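Local coordinates for MAGE domain-containing protein (Xenopus laevis, PDB 7DG2), which assembles with Nse1 and Nse4 into a subcomplex of Smc5/6, where as the Nse3 subunit it probably acts with Nse1 to shape Nse4, at residues L66-I69 against I75-L78; Q25-I30 against G174-K179; I56-Q59 against G63-L66; I30-I35 against D45-I50. All coordinates share one frame; numbering follows the deposited sequence.

How the contacts relate
Read from the N terminus, the chain illustrates how one distant contact can enclose several short local closures. The loop 25-30 opens contact 2 but waits for its partner. From Ile30, which contact 2 shares with contact 4, the chain runs into helix 32-40, and contact 4 closes a short loop where helix 47-62 begins. That helix ends in contact 3, where the chain passes into strand 64-70; at Leu66 contact 1 takes over and closes the hairpin with strand 75-80. Only at 174-179 does contact 2 close, encircling the other three. No loops cross: contacts 4, 3 and 1 follow in series, and contact 2 joins what is probably their winged-helix unit to helix 175-180.

Contact 1 of 4, residues L66-I69 against I75-L78; sequences LEEI and IYIL
Leu66 and Tyr76 meet diagonally across two antiparallel strands, in a hairpin that is densely packed on its isoleucine side yet holds a water at the outer end of the other face. With its CG anti to the backbone N (chi1 -173°), Leu66 brings its branched end over the Tyr76 ring, CD2 lying 4.2 Å from the centroid and only 7° off the normal, a CH-pi contact. Leu66 CD1 reaches Tyr76 CB and, at 3.8 Å, Leu78 CD2. The ring's edge receives the carbonyl oxygen of Glu67 in its plane. Glu67 O also accepts from Ile77 N at 2.8 Å, while Glu67 N returns a bond to Ile77 O, making Glu67 and Ile77 a hydrogen-bonded pair. Ile69 N adds a third bond, to Ile75 O. The isoleucines pack closely: Ile69 CG1 touches Ile75 CG1 at 3.6 Å, and Ile69 CG2 lies against Ile77 CD1 at 3.7 Å, under cover of helix 175-180. The contrast comes at Glu68, whose CB brushes the Tyr76 ring while its carboxylate reaches outward. There a water donates to Glu68 OE2 at 2.9 Å and also meets Tyr76 OH at 2.6 Å, with His74 as a second partner of OE2. Following helix 47-62, the hairpin is consistent with the wing of a winged-helix unit, two of which make up a MAGE domain.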
# COMPACT_ATOMS: atom_id res chain seq x y z
N LEU B 66 12.59 -6.47 11.79
CA LEU B 66 13.29 -5.20 11.95
C LEU B 66 14.78 -5.44 11.70
O LEU B 66 15.37 -6.37 12.26
CB LEU B 66 13.05 -4.66 13.37
CG LEU B 66 13.56 -3.25 13.69
CD1 LEU B 66 12.67 -2.24 12.97
CD2 LEU B 66 13.54 -3.01 15.20
N GLU B 67 15.38 -4.63 10.83
CA GLU B 67 16.80 -4.79 10.52
C GLU B 67 17.50 -3.43 10.56
O GLU B 67 16.98 -2.44 10.04
CB GLU B 67 17.02 -5.44 9.14
CG GLU B 67 16.41 -6.86 9.01
CD GLU B 67 17.03 -7.66 7.87
OE1 GLU B 67 18.27 -7.68 7.74
OE2 GLU B 67 16.27 -8.27 7.10
N GLU B 68 18.68 -3.40 11.16
CA GLU B 68 19.49 -2.18 11.18
C GLU B 68 20.34 -2.14 9.92
O GLU B 68 21.08 -3.09 9.65
CB GLU B 68 20.36 -2.16 12.44
CG GLU B 68 21.12 -0.88 12.68
CD GLU B 68 21.91 -0.90 13.98
OE1 GLU B 68 22.77 -1.80 14.14
OE2 GLU B 68 21.65 -0.04 14.85
N ILE B 69 20.23 -1.07 9.13
CA ILE B 69 21.00 -0.98 7.90
C ILE B 69 22.19 -0.04 8.01
O ILE B 69 23.05 -0.05 7.11
CB ILE B 69 20.13 -0.56 6.70
CG1 ILE B 69 19.59 0.86 6.90
CG2 ILE B 69 19.00 -1.58 6.50
CD1 ILE B 69 18.94 1.42 5.66
N ILE B 75 19.83 3.17 12.07
CA ILE B 75 18.61 3.35 11.30
C ILE B 75 18.08 1.98 10.88
O ILE B 75 18.85 1.08 10.52
CB ILE B 75 18.80 4.29 10.09
CG1 ILE B 75 19.79 3.71 9.08
CG2 ILE B 75 19.29 5.67 10.56
CD1 ILE B 75 19.79 4.45 7.74
N TYR B 76 16.76 1.83 10.97
CA TYR B 76 16.09 0.55 10.77
C TYR B 76 15.26 0.54 9.50
O TYR B 76 14.81 1.59 9.03
CB TYR B 76 15.15 0.23 11.93
CG TYR B 76 15.79 0.17 13.30
CD1 TYR B 76 16.92 -0.61 13.53
CD2 TYR B 76 15.24 0.87 14.36
CE1 TYR B 76 17.49 -0.66 14.81
CE2 TYR B 76 15.79 0.81 15.63
CZ TYR B 76 16.91 0.05 15.85
OH TYR B 76 17.46 0.01 17.11
N ILE B 77 15.03 -0.66 8.97
CA ILE B 77 14.02 -0.90 7.95
C ILE B 77 13.22 -2.12 8.38
O ILE B 77 13.56 -2.82 9.33
CB ILE B 77 14.62 -1.11 6.55
CG1 ILE B 77 15.44 -2.40 6.50
CG2 ILE B 77 15.46 0.09 6.10
CD1 ILE B 77 15.86 -2.79 5.08
N LEU B 78 12.14 -2.39 7.64
CA LEU B 78 11.33 -3.60 7.84
C LEU B 78 11.49 -4.48 6.61
O LEU B 78 11.27 -4.01 5.49
CB LEU B 78 9.85 -3.24 8.05
CG LEU B 78 9.51 -2.41 9.28
CD1 LEU B 78 8.02 -2.04 9.24
CD2 LEU B 78 9.84 -3.17 10.56
O HOH W 1 19.91 -0.79 17.09

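Contact 2 of 4, residues Q25-I30 against G174-K179; sequences QKKLPI and GQRAFK
At the junction between what is probably the first winged-helix unit and the short helix that follows the second three-stranded sheet, Arg176 reaches across to Lys27, a case of one long side chain spanning two distant elements. The Arg176 chain is extended through its first two torsions; a bend at chi3 (-72°) and the turn at chi4 (-82°) together set the guanidinium broadside to its partner. Lys27 CB sits 3.8 Å above that plane, over its centre, and further out Lys27 CD approaches Arg176 NH1 at 3.8 Å. The two chains cross at about a right angle. Arg176 NH2 also gives a weak hydrogen bond to Lys27 O, 2.9 Å long but bent to 117° at the hydrogen. MAGE domains consist of two winged-helix units in tandem; here the loop leading from helix 6-23 into strand 30-31 meets helix 175-180, close to the centre of the chain. In the plane of the guanidinium, a water accepts from Arg176 NH2 at 2.9 Å and lies 2.8 Å from Leu28 O, to which it probably donates. The like charges Lys27 NZ and Arg176 NH1 come within 4.8 Å, yet each has its own acid, which probably eases their repulsion: Asp24 for the lysine and Glu180 for the arginine. Arg176 NE is bonded to Gln153 O, while Lys27 NZ donates besides to Thr65 O of the Nse4 chain.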
# COMPACT_ATOMS: atom_id res chain seq x y z
N GLN B 25 5.87 3.79 5.22
CA GLN B 25 4.95 3.89 4.09
C GLN B 25 5.65 4.20 2.78
O GLN B 25 5.19 3.76 1.72
CB GLN B 25 3.86 4.93 4.36
CG GLN B 25 2.75 4.44 5.29
CD GLN B 25 1.71 5.51 5.55
OE1 GLN B 25 2.00 6.70 5.42
NE2 GLN B 25 0.51 5.10 5.94
N LYS B 26 6.72 5.00 2.80
CA LYS B 26 7.45 5.33 1.58
C LYS B 26 8.86 4.76 1.58
O LYS B 26 9.72 5.22 0.82
CB LYS B 26 7.47 6.84 1.36
CG LYS B 26 6.07 7.41 1.11
CD LYS B 26 6.11 8.84 0.59
CE LYS B 26 4.70 9.38 0.39
NZ LYS B 26 3.93 8.62 -0.62
N LYS B 27 9.10 3.73 2.41
CA LYS B 27 10.38 3.02 2.48
C LYS B 27 11.54 3.96 2.79
O LYS B 27 12.68 3.72 2.38
CB LYS B 27 10.65 2.22 1.20
CG LYS B 27 9.60 1.13 0.93
CD LYS B 27 9.53 0.13 2.07
CE LYS B 27 8.41 -0.89 1.84
NZ LYS B 27 8.38 -1.93 2.91
N LEU B 28 11.26 5.04 3.52
CA LEU B 28 12.36 5.79 4.12
C LEU B 28 12.81 5.10 5.40
O LEU B 28 11.98 4.68 6.21
CB LEU B 28 11.93 7.23 4.41
CG LEU B 28 11.46 8.03 3.20
CD1 LEU B 28 11.07 9.46 3.60
CD2 LEU B 28 12.54 8.02 2.13
N PRO B 29 14.11 4.96 5.63
CA PRO B 29 14.56 4.30 6.86
C PRO B 29 14.11 5.07 8.09
O PRO B 29 13.76 6.25 8.04
CB PRO B 29 16.09 4.29 6.73
CG PRO B 29 16.32 4.34 5.24
CD PRO B 29 15.23 5.22 4.70
N ILE B 30 14.13 4.37 9.23
CA ILE B 30 13.56 4.88 10.47
C ILE B 30 14.68 4.95 11.51
O ILE B 30 15.23 3.92 11.91
CB ILE B 30 12.42 3.99 10.97
CG1 ILE B 30 11.42 3.75 9.83
CG2 ILE B 30 11.78 4.61 12.22
CD1 ILE B 30 10.44 2.58 10.05
N GLY B 174 22.69 0.44 -2.46
CA GLY B 174 22.50 0.98 -1.13
C GLY B 174 22.25 -0.09 -0.07
O GLY B 174 22.04 -1.26 -0.37
N GLN B 175 22.24 0.36 1.19
CA GLN B 175 22.09 -0.54 2.32
C GLN B 175 20.77 -1.30 2.27
O GLN B 175 20.70 -2.47 2.68
CB GLN B 175 22.19 0.26 3.63
CG GLN B 175 23.58 0.87 3.91
CD GLN B 175 23.52 2.08 4.84
OE1 GLN B 175 22.55 2.85 4.83
NE2 GLN B 175 24.57 2.26 5.65
N ARG B 176 19.70 -0.67 1.77
CA ARG B 176 18.43 -1.39 1.71
C ARG B 176 18.49 -2.53 0.70
O ARG B 176 17.90 -3.60 0.94
CB ARG B 176 17.28 -0.43 1.37
CG ARG B 176 15.94 -1.15 1.30
CD ARG B 176 14.80 -0.21 0.93
NE ARG B 176 14.41 0.72 1.99
CZ ARG B 176 13.60 0.43 3.01
NH1 ARG B 176 13.08 -0.78 3.13
NH2 ARG B 176 13.31 1.37 3.90
N ALA B 177 19.19 -2.35 -0.43
CA ALA B 177 19.32 -3.43 -1.40
C ALA B 177 20.03 -4.64 -0.79
O ALA B 177 19.63 -5.79 -1.02
CB ALA B 177 20.08 -2.96 -2.64
N PHE B 178 21.08 -4.40 -0.00
CA PHE B 178 21.78 -5.54 0.58
C PHE B 178 20.94 -6.29 1.59
O PHE B 178 21.20 -7.48 1.84
CB PHE B 178 23.09 -5.10 1.22
CG PHE B 178 24.19 -4.86 0.23
CD1 PHE B 178 24.77 -5.93 -0.43
CD2 PHE B 178 24.62 -3.58 -0.05
CE1 PHE B 178 25.78 -5.73 -1.36
CE2 PHE B 178 25.63 -3.37 -0.96
CZ PHE B 178 26.21 -4.44 -1.62
N LYS B 179 19.93 -5.64 2.19
CA LYS B 179 19.05 -6.31 3.15
C LYS B 179 17.81 -6.92 2.51
O LYS B 179 17.32 -7.94 2.99
CB LYS B 179 18.62 -5.33 4.25
CG LYS B 179 19.75 -4.81 5.09
CD LYS B 179 20.46 -5.92 5.83
CE LYS B 179 21.61 -5.37 6.66
NZ LYS B 179 22.28 -6.46 7.43
O HOH W 2 11.71 1.85 6.27

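Contact 3 of 4, residues I56-Q59 against G63-L66; sequences ITLQ and GFQL
Leu58 and Gln59, in the last turns of helix 47-62, meet Gly63 and Phe64 as the chain leaves the helix, and three kinds of interaction hold the turn. The first is between backbones. Phe64 N donates to Leu58 O at 3.1 Å on a nearly straight line (169°), though it approaches from above the carbonyl plane, and Gly63 N makes a weak, bent bond of 3.1 Å to Gln59 O. Gly63 ends the helix with a positive phi (70°), a conformation that suits glycine. Apart from the hydrogen bonds, Gln59 CA makes a C-H...O contact of 3.3 Å with Phe64 O. The chain passes here from helix 47-62 into strand 64-70, the first strand of what is probably the wing of a winged helix. The second kind is apolar: Leu58 CD2 meets Phe64 CD2 at 4.1 Å, and both side chains also lean on Leu21 of helix 6-23, with Gln13 of the Nse1 chain touching Phe64 as well. The third is polar and water-mediated. Extended beyond CG, Gln59 brings its amide alongside that of Gln65, the two planes only 10° apart, with a water accepting from Gln59 NE2 at 2.7 Å and from Gln65 NE2 at 3.2 Å. Were an alanine here instead of Gln59, the water would probably lose its shorter donor and Gln65 its bridge to the helix. Gln65 OE1 lies 3.6 Å from Gln59 NE2 and takes its hydrogen bond from Lys81 NZ.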
# COMPACT_ATOMS: atom_id res chain seq x y z
N ILE B 56 9.10 -7.90 18.38
CA ILE B 56 8.48 -9.22 18.49
C ILE B 56 7.05 -9.18 17.94
O ILE B 56 6.62 -10.12 17.26
CB ILE B 56 8.52 -9.71 19.95
CG1 ILE B 56 9.98 -9.95 20.37
CG2 ILE B 56 7.68 -10.98 20.13
CD1 ILE B 56 10.79 -10.81 19.38
N THR B 57 6.31 -8.10 18.21
CA THR B 57 4.96 -7.98 17.66
C THR B 57 4.98 -7.98 16.14
O THR B 57 4.16 -8.64 15.49
CB THR B 57 4.28 -6.70 18.18
OG1 THR B 57 4.07 -6.80 19.59
CG2 THR B 57 2.92 -6.50 17.48
N LEU B 58 5.92 -7.23 15.54
CA LEU B 58 5.98 -7.18 14.08
C LEU B 58 6.34 -8.54 13.49
O LEU B 58 5.79 -8.94 12.46
CB LEU B 58 6.98 -6.11 13.64
CG LEU B 58 6.45 -4.68 13.78
CD1 LEU B 58 7.61 -3.71 13.77
CD2 LEU B 58 5.49 -4.39 12.65
N GLN B 59 7.25 -9.28 14.15
CA GLN B 59 7.57 -10.64 13.71
C GLN B 59 6.36 -11.56 13.79
O GLN B 59 6.05 -12.29 12.85
CB GLN B 59 8.70 -11.23 14.55
CG GLN B 59 10.01 -10.55 14.37
CD GLN B 59 11.09 -11.15 15.25
OE1 GLN B 59 10.88 -12.15 15.94
NE2 GLN B 59 12.27 -10.54 15.24
N GLY B 63 4.81 -11.01 10.28
CA GLY B 63 5.89 -11.63 9.52
C GLY B 63 6.90 -10.63 9.01
O GLY B 63 7.46 -10.83 7.93
N PHE B 64 7.12 -9.54 9.75
CA PHE B 64 8.07 -8.49 9.40
C PHE B 64 9.28 -8.55 10.33
O PHE B 64 9.12 -8.72 11.54
CB PHE B 64 7.50 -7.08 9.55
CG PHE B 64 6.37 -6.74 8.61
CD1 PHE B 64 5.96 -7.61 7.62
CD2 PHE B 64 5.74 -5.51 8.74
CE1 PHE B 64 4.92 -7.26 6.76
CE2 PHE B 64 4.69 -5.17 7.90
CZ PHE B 64 4.28 -6.04 6.90
N GLN B 65 10.46 -8.33 9.77
CA GLN B 65 11.71 -8.34 10.51
C GLN B 65 12.26 -6.92 10.58
O GLN B 65 12.43 -6.26 9.55
CB GLN B 65 12.72 -9.26 9.84
CG GLN B 65 14.05 -9.38 10.55
CD GLN B 65 14.04 -10.43 11.65
OE1 GLN B 65 13.05 -11.15 11.83
NE2 GLN B 65 15.14 -10.52 12.39
N LEU B 66 12.59 -6.47 11.79
CA LEU B 66 13.29 -5.20 11.95
C LEU B 66 14.78 -5.44 11.70
O LEU B 66 15.37 -6.37 12.26
CB LEU B 66 13.05 -4.66 13.37
CG LEU B 66 13.56 -3.25 13.69
CD1 LEU B 66 12.67 -2.24 12.97
CD2 LEU B 66 13.54 -3.01 15.20
O HOH W 3 14.65 -11.84 15.29

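Contact 4 of 4, residues I30-I35 against D45-I50; sequences IKRADI and DIYPEI
A small surface contact between the first turns of two successive helices, 32-40 and 47-62, rests on a single pair, Arg32 and Tyr47, and illustrates how a cationic plane can meet a hydroxyl without a hydrogen bond. Tyr47 OH stands 3.1 Å above the guanidinium, over its centre, with Arg32 CZ 3.3 Å away. NH1 is equally close, but the oxygen lies over the face, whereas the N-H bonds point outward within the plane, and the angle is too poor for a bond; what remains is probably a mild electrostatic attraction. The guanidinium and ring planes are inclined at 55°, and the side chains cross at about a right angle. Arg32 has CG anti to the backbone N (chi1 -177°) and stays extended at its second torsion, which carries Arg32 CD to 3.9 Å from Tyr47 CE1; the bend at chi3 (78°) then brings the guanidinium to the hydroxyl. Tyr47 in turn has Pro48 CD over a ring face, 3.4 Å from the plane and offset toward the rim. An alanine in place of Arg32 would be likely to leave the tyrosine hydroxyl without its cationic neighbour and a gap beside CE1. Both residues also touch a crystal neighbour, which may influence their poses. Beyond the pair, Tyr47 rests on Val36 and Ile40 of helix 32-40, and Arg32 packs on Tyr76 of strand 75-80, beside strand 30-31, from which helix 32-40 springs.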
# COMPACT_ATOMS: atom_id res chain seq x y z
N ILE B 30 14.13 4.37 9.23
CA ILE B 30 13.56 4.88 10.47
C ILE B 30 14.68 4.95 11.51
O ILE B 30 15.23 3.92 11.91
CB ILE B 30 12.42 3.99 10.97
CG1 ILE B 30 11.42 3.75 9.83
CG2 ILE B 30 11.78 4.61 12.22
CD1 ILE B 30 10.44 2.58 10.05
N LYS B 31 14.99 6.17 11.98
CA LYS B 31 16.07 6.31 12.96
C LYS B 31 15.64 5.81 14.33
O LYS B 31 14.57 6.17 14.81
CB LYS B 31 16.51 7.78 13.07
CG LYS B 31 17.05 8.39 11.79
CD LYS B 31 17.31 9.87 12.00
CE LYS B 31 17.86 10.56 10.76
NZ LYS B 31 18.27 11.95 11.11
N ARG B 32 16.48 4.99 14.98
CA ARG B 32 16.21 4.64 16.37
C ARG B 32 15.99 5.88 17.23
O ARG B 32 15.10 5.91 18.09
CB ARG B 32 17.37 3.81 16.94
CG ARG B 32 17.16 3.32 18.35
CD ARG B 32 18.43 2.62 18.84
NE ARG B 32 19.42 3.62 19.22
CZ ARG B 32 20.66 3.34 19.61
NH1 ARG B 32 21.05 2.07 19.65
NH2 ARG B 32 21.49 4.32 19.96
N ALA B 33 16.81 6.92 17.02
CA ALA B 33 16.70 8.11 17.85
C ALA B 33 15.33 8.78 17.70
O ALA B 33 14.82 9.35 18.68
CB ALA B 33 17.81 9.11 17.50
N ASP B 34 14.71 8.68 16.52
CA ASP B 34 13.37 9.26 16.34
C ASP B 34 12.30 8.41 17.01
O ASP B 34 11.36 8.94 17.59
CB ASP B 34 13.04 9.43 14.86
CG ASP B 34 13.82 10.55 14.19
OD1 ASP B 34 14.20 11.52 14.88
OD2 ASP B 34 14.04 10.46 12.96
N ILE B 35 12.42 7.07 16.95
CA ILE B 35 11.52 6.24 17.74
C ILE B 35 11.57 6.63 19.20
O ILE B 35 10.53 6.79 19.87
CB ILE B 35 11.87 4.75 17.57
CG1 ILE B 35 11.82 4.34 16.10
CG2 ILE B 35 10.91 3.90 18.41
CD1 ILE B 35 12.39 2.93 15.87
N ASP B 45 14.20 5.28 29.56
CA ASP B 45 15.06 4.44 30.40
C ASP B 45 14.89 2.96 30.09
O ASP B 45 15.80 2.17 30.37
CB ASP B 45 14.79 4.69 31.89
CG ASP B 45 13.35 4.40 32.29
OD1 ASP B 45 12.43 4.70 31.49
OD2 ASP B 45 13.13 3.88 33.40
N ILE B 46 13.74 2.57 29.54
CA ILE B 46 13.53 1.18 29.14
C ILE B 46 13.27 1.08 27.65
O ILE B 46 12.52 0.20 27.19
CB ILE B 46 12.37 0.56 29.94
CG1 ILE B 46 11.07 1.35 29.75
CG2 ILE B 46 12.73 0.47 31.44
CD1 ILE B 46 9.82 0.53 30.16
N TYR B 47 13.90 1.94 26.85
CA TYR B 47 13.65 1.86 25.41
C TYR B 47 14.11 0.54 24.80
O TYR B 47 13.44 0.07 23.86
CB TYR B 47 14.26 3.08 24.68
CG TYR B 47 15.64 2.89 24.09
CD1 TYR B 47 15.85 2.10 22.97
CD2 TYR B 47 16.74 3.54 24.64
CE1 TYR B 47 17.09 1.92 22.43
CE2 TYR B 47 18.01 3.37 24.10
CZ TYR B 47 18.17 2.55 23.00
OH TYR B 47 19.41 2.37 22.45
N PRO B 48 15.21 -0.09 25.23
CA PRO B 48 15.55 -1.39 24.61
C PRO B 48 14.44 -2.43 24.78
O PRO B 48 14.14 -3.16 23.82
CB PRO B 48 16.85 -1.79 25.33
CG PRO B 48 17.47 -0.43 25.73
CD PRO B 48 16.26 0.33 26.19
N GLU B 49 13.81 -2.50 25.96
CA GLU B 49 12.70 -3.43 26.14
C GLU B 49 11.52 -3.06 25.25
O GLU B 49 10.86 -3.94 24.69
CB GLU B 49 12.24 -3.45 27.60
CG GLU B 49 11.16 -4.45 27.86
CD GLU B 49 10.50 -4.32 29.23
OE1 GLU B 49 9.46 -4.98 29.43
OE2 GLU B 49 11.02 -3.56 30.08
N ILE B 50 11.24 -1.77 25.12
CA ILE B 50 10.05 -1.37 24.37
C ILE B 50 10.22 -1.67 22.88
O ILE B 50 9.31 -2.19 22.23
CB ILE B 50 9.72 0.11 24.64
CG1 ILE B 50 9.18 0.25 26.07
CG2 ILE B 50 8.72 0.63 23.62
CD1 ILE B 50 9.00 1.70 26.55